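Local coordinates for leucine-rich repeat protein (Bacteroides thetaiotaomicron, PDB 4ECN) that is of unknown function but, as an extracellular leucine-rich repeat protein, probably takes part in protein binding, at residues K549-Y554 against M572-L577. Numbering follows the deposited sequence.
Sequences KIQIFY and MVKLGL
Gln551 O takes two backbone N-H groups from the facing segment, those of Gly576 and Leu577. Both donors lie in the plane of the carbonyl. Gly576 N sits on a lone pair, 2.7 Å from Gln551 O. Leu577 N, at 3.0 Å from Gln551 O, approaches nearer the line of the C=O bond (C=O...N angle 160°). Phe553 N donates to Leu577 O at 3.0 Å, tilted from the carbonyl plane; with the bonds to Gln551 O, it brackets the parallel bridge of Ile552 with Leu577. Lys574 O, within the type I turn from Met572 to Leu575, takes a weaker CA-H...O contact from Gln551 CA at 3.3 Å.

The apolar contacts fall on two sides. Ile552, Tyr554 and Leu577 share one; Leu577 CG, anti to its backbone N (chi1 -178°), carries both methyl branches to the Tyr554 ring. Leu577 CD2 stands over one face, offset toward the rim, 3.9 Å from the Tyr554 centroid and 19° off the normal, a CH-pi contact, while Leu577 CD1 reaches the hydroxyl end. Leu577 CD2 also meets Ile552 CG2 at 3.8 Å. Tyr554 OH is hydrogen-bonded to Arg384 O, which ties down the far end of the ring. An alanine at Tyr554 would probably leave Leu577 CD2 without its aromatic face and Arg384 O without this donor. On the other side, the selenomethionine Met572, bent at its third torsion, lays CE against Ile550 CB at 3.6 Å. Ile550 and Leu575 lie side by side, pointing the same way, CG2 near CD1, and Leu575 CD1 lies 4.0 Å from Phe553 CB. Trp537 of helix 530-542 meets both Met572 and Phe553.

Parallel neighbouring strands of successive turns, here 552-554 and 577-579, with such side chains stacked between them, are characteristic of the leucine-rich repeat solenoid.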
loop_
_atom_site.group_PDB
_atom_site.type_symbol
_atom_site.label_atom_id
_atom_site.label_comp_id
_atom_site.label_asym_id
_atom_site.label_seq_id
_atom_site.Cartn_x
_atom_site.Cartn_y
_atom_site.Cartn_z
ATOM N N LYS A 549 1.309 15.017 21.788
ATOM C CA LYS A 549 2.399 14.465 20.945
ATOM C C LYS A 549 2.018 14.240 19.454
ATOM O O LYS A 549 2.920 14.240 18.601
ATOM C CB LYS A 549 2.884 13.108 21.505
ATOM C CG LYS A 549 3.635 13.185 22.816
ATOM C CD LYS A 549 5.127 13.451 22.674
ATOM C CE LYS A 549 5.775 13.656 24.025
ATOM N NZ LYS A 549 5.415 12.589 24.993
ATOM N N ILE A 550 0.712 13.975 19.167
ATOM C CA ILE A 550 0.182 13.724 17.819
ATOM C C ILE A 550 0.470 14.945 16.960
ATOM O O ILE A 550 0.220 16.074 17.400
ATOM C CB ILE A 550 -1.346 13.357 17.803
ATOM C CG1 ILE A 550 -1.720 12.208 18.786
ATOM C CG2 ILE A 550 -1.897 13.088 16.369
ATOM C CD1 ILE A 550 -1.369 10.796 18.367
ATOM N N GLN A 551 1.020 14.691 15.753
ATOM C CA GLN A 551 1.398 15.661 14.728
ATOM C C GLN A 551 0.590 15.450 13.440
ATOM O O GLN A 551 0.187 16.425 12.789
ATOM C CB GLN A 551 2.909 15.544 14.432
ATOM C CG GLN A 551 3.831 15.988 15.580
ATOM C CD GLN A 551 5.292 15.685 15.340
ATOM O OE1 GLN A 551 5.775 15.588 14.203
ATOM N NE2 GLN A 551 6.029 15.514 16.427
ATOM N N ILE A 552 0.363 14.167 13.068
ATOM C CA ILE A 552 -0.381 13.773 11.865
ATOM C C ILE A 552 -1.544 12.899 12.265
ATOM O O ILE A 552 -1.362 11.866 12.909
ATOM C CB ILE A 552 0.551 13.048 10.856
ATOM C CG1 ILE A 552 1.704 13.981 10.398
ATOM C CG2 ILE A 552 -0.227 12.476 9.670
ATOM C CD1 ILE A 552 2.884 13.281 9.943
ATOM N N PHE A 553 -2.742 13.294 11.857
ATOM C CA PHE A 553 -3.908 12.492 12.138
ATOM C C PHE A 553 -4.760 12.335 10.846
ATOM O O PHE A 553 -5.325 13.301 10.340
ATOM C CB PHE A 553 -4.695 13.107 13.297
ATOM C CG PHE A 553 -5.833 12.274 13.836
ATOM C CD1 PHE A 553 -5.702 10.897 13.977
ATOM C CD2 PHE A 553 -6.997 12.875 14.294
ATOM C CE1 PHE A 553 -6.750 10.131 14.478
ATOM C CE2 PHE A 553 -8.043 12.111 14.811
ATOM C CZ PHE A 553 -7.913 10.743 14.903
ATOM N N TYR A 554 -4.770 11.111 10.289
ATOM C CA TYR A 554 -5.592 10.698 9.156
ATOM C C TYR A 554 -6.780 9.931 9.665
ATOM O O TYR A 554 -6.594 8.854 10.227
ATOM C CB TYR A 554 -4.806 9.820 8.168
ATOM C CG TYR A 554 -3.676 10.463 7.403
ATOM C CD1 TYR A 554 -3.934 11.283 6.303
ATOM C CD2 TYR A 554 -2.351 10.114 7.657
ATOM C CE1 TYR A 554 -2.897 11.800 5.524
ATOM C CE2 TYR A 554 -1.307 10.625 6.881
ATOM C CZ TYR A 554 -1.586 11.481 5.825
ATOM O OH TYR A 554 -0.576 11.989 5.054
HETATM N N MSE A 572 -4.242 19.147 21.703
HETATM C CA MSE A 572 -3.454 18.611 20.583
HETATM C C MSE A 572 -2.560 19.723 20.011
HETATM O O MSE A 572 -2.659 20.110 18.844
HETATM C CB MSE A 572 -4.372 18.019 19.505
HETATM C CG MSE A 572 -5.325 16.967 20.026
HETATM SE SE MSE A 572 -6.016 15.952 18.545
HETATM C CE MSE A 572 -4.694 14.596 18.484
ATOM N N VAL A 573 -1.674 20.208 20.869
ATOM C CA VAL A 573 -0.754 21.318 20.707
ATOM C C VAL A 573 0.195 21.121 19.497
ATOM O O VAL A 573 0.478 22.107 18.815
ATOM C CB VAL A 573 0.014 21.452 22.052
ATOM C CG1 VAL A 573 1.465 21.891 21.876
ATOM C CG2 VAL A 573 -0.731 22.387 22.998
ATOM N N LYS A 574 0.668 19.890 19.230
ATOM C CA LYS A 574 1.630 19.670 18.157
ATOM C C LYS A 574 0.993 19.172 16.857
ATOM O O LYS A 574 1.726 18.679 15.996
ATOM C CB LYS A 574 2.699 18.664 18.596
ATOM C CG LYS A 574 3.704 19.230 19.584
ATOM C CD LYS A 574 4.816 18.241 19.922
ATOM C CE LYS A 574 5.857 18.060 18.839
ATOM N NZ LYS A 574 6.830 16.990 19.197
ATOM N N LEU A 575 -0.332 19.333 16.671
ATOM C CA LEU A 575 -0.997 18.844 15.459
ATOM C C LEU A 575 -0.611 19.728 14.263
ATOM O O LEU A 575 -0.487 20.948 14.418
ATOM C CB LEU A 575 -2.520 18.796 15.655
ATOM C CG LEU A 575 -3.356 18.141 14.538
ATOM C CD1 LEU A 575 -3.164 16.628 14.504
ATOM C CD2 LEU A 575 -4.818 18.439 14.727
ATOM N N GLY A 576 -0.386 19.078 13.113
ATOM C CA GLY A 576 0.044 19.700 11.865
ATOM C C GLY A 576 -0.674 19.205 10.629
ATOM O O GLY A 576 -0.664 19.892 9.607
ATOM N N LEU A 577 -1.307 18.013 10.695
ATOM C CA LEU A 577 -2.086 17.454 9.572
ATOM C C LEU A 577 -3.370 16.875 10.088
ATOM O O LEU A 577 -3.347 16.093 11.033
ATOM C CB LEU A 577 -1.305 16.383 8.775
ATOM C CG LEU A 577 -1.997 15.756 7.560
ATOM C CD1 LEU A 577 -0.993 15.336 6.536
ATOM C CD2 LEU A 577 -2.899 14.579 7.947
#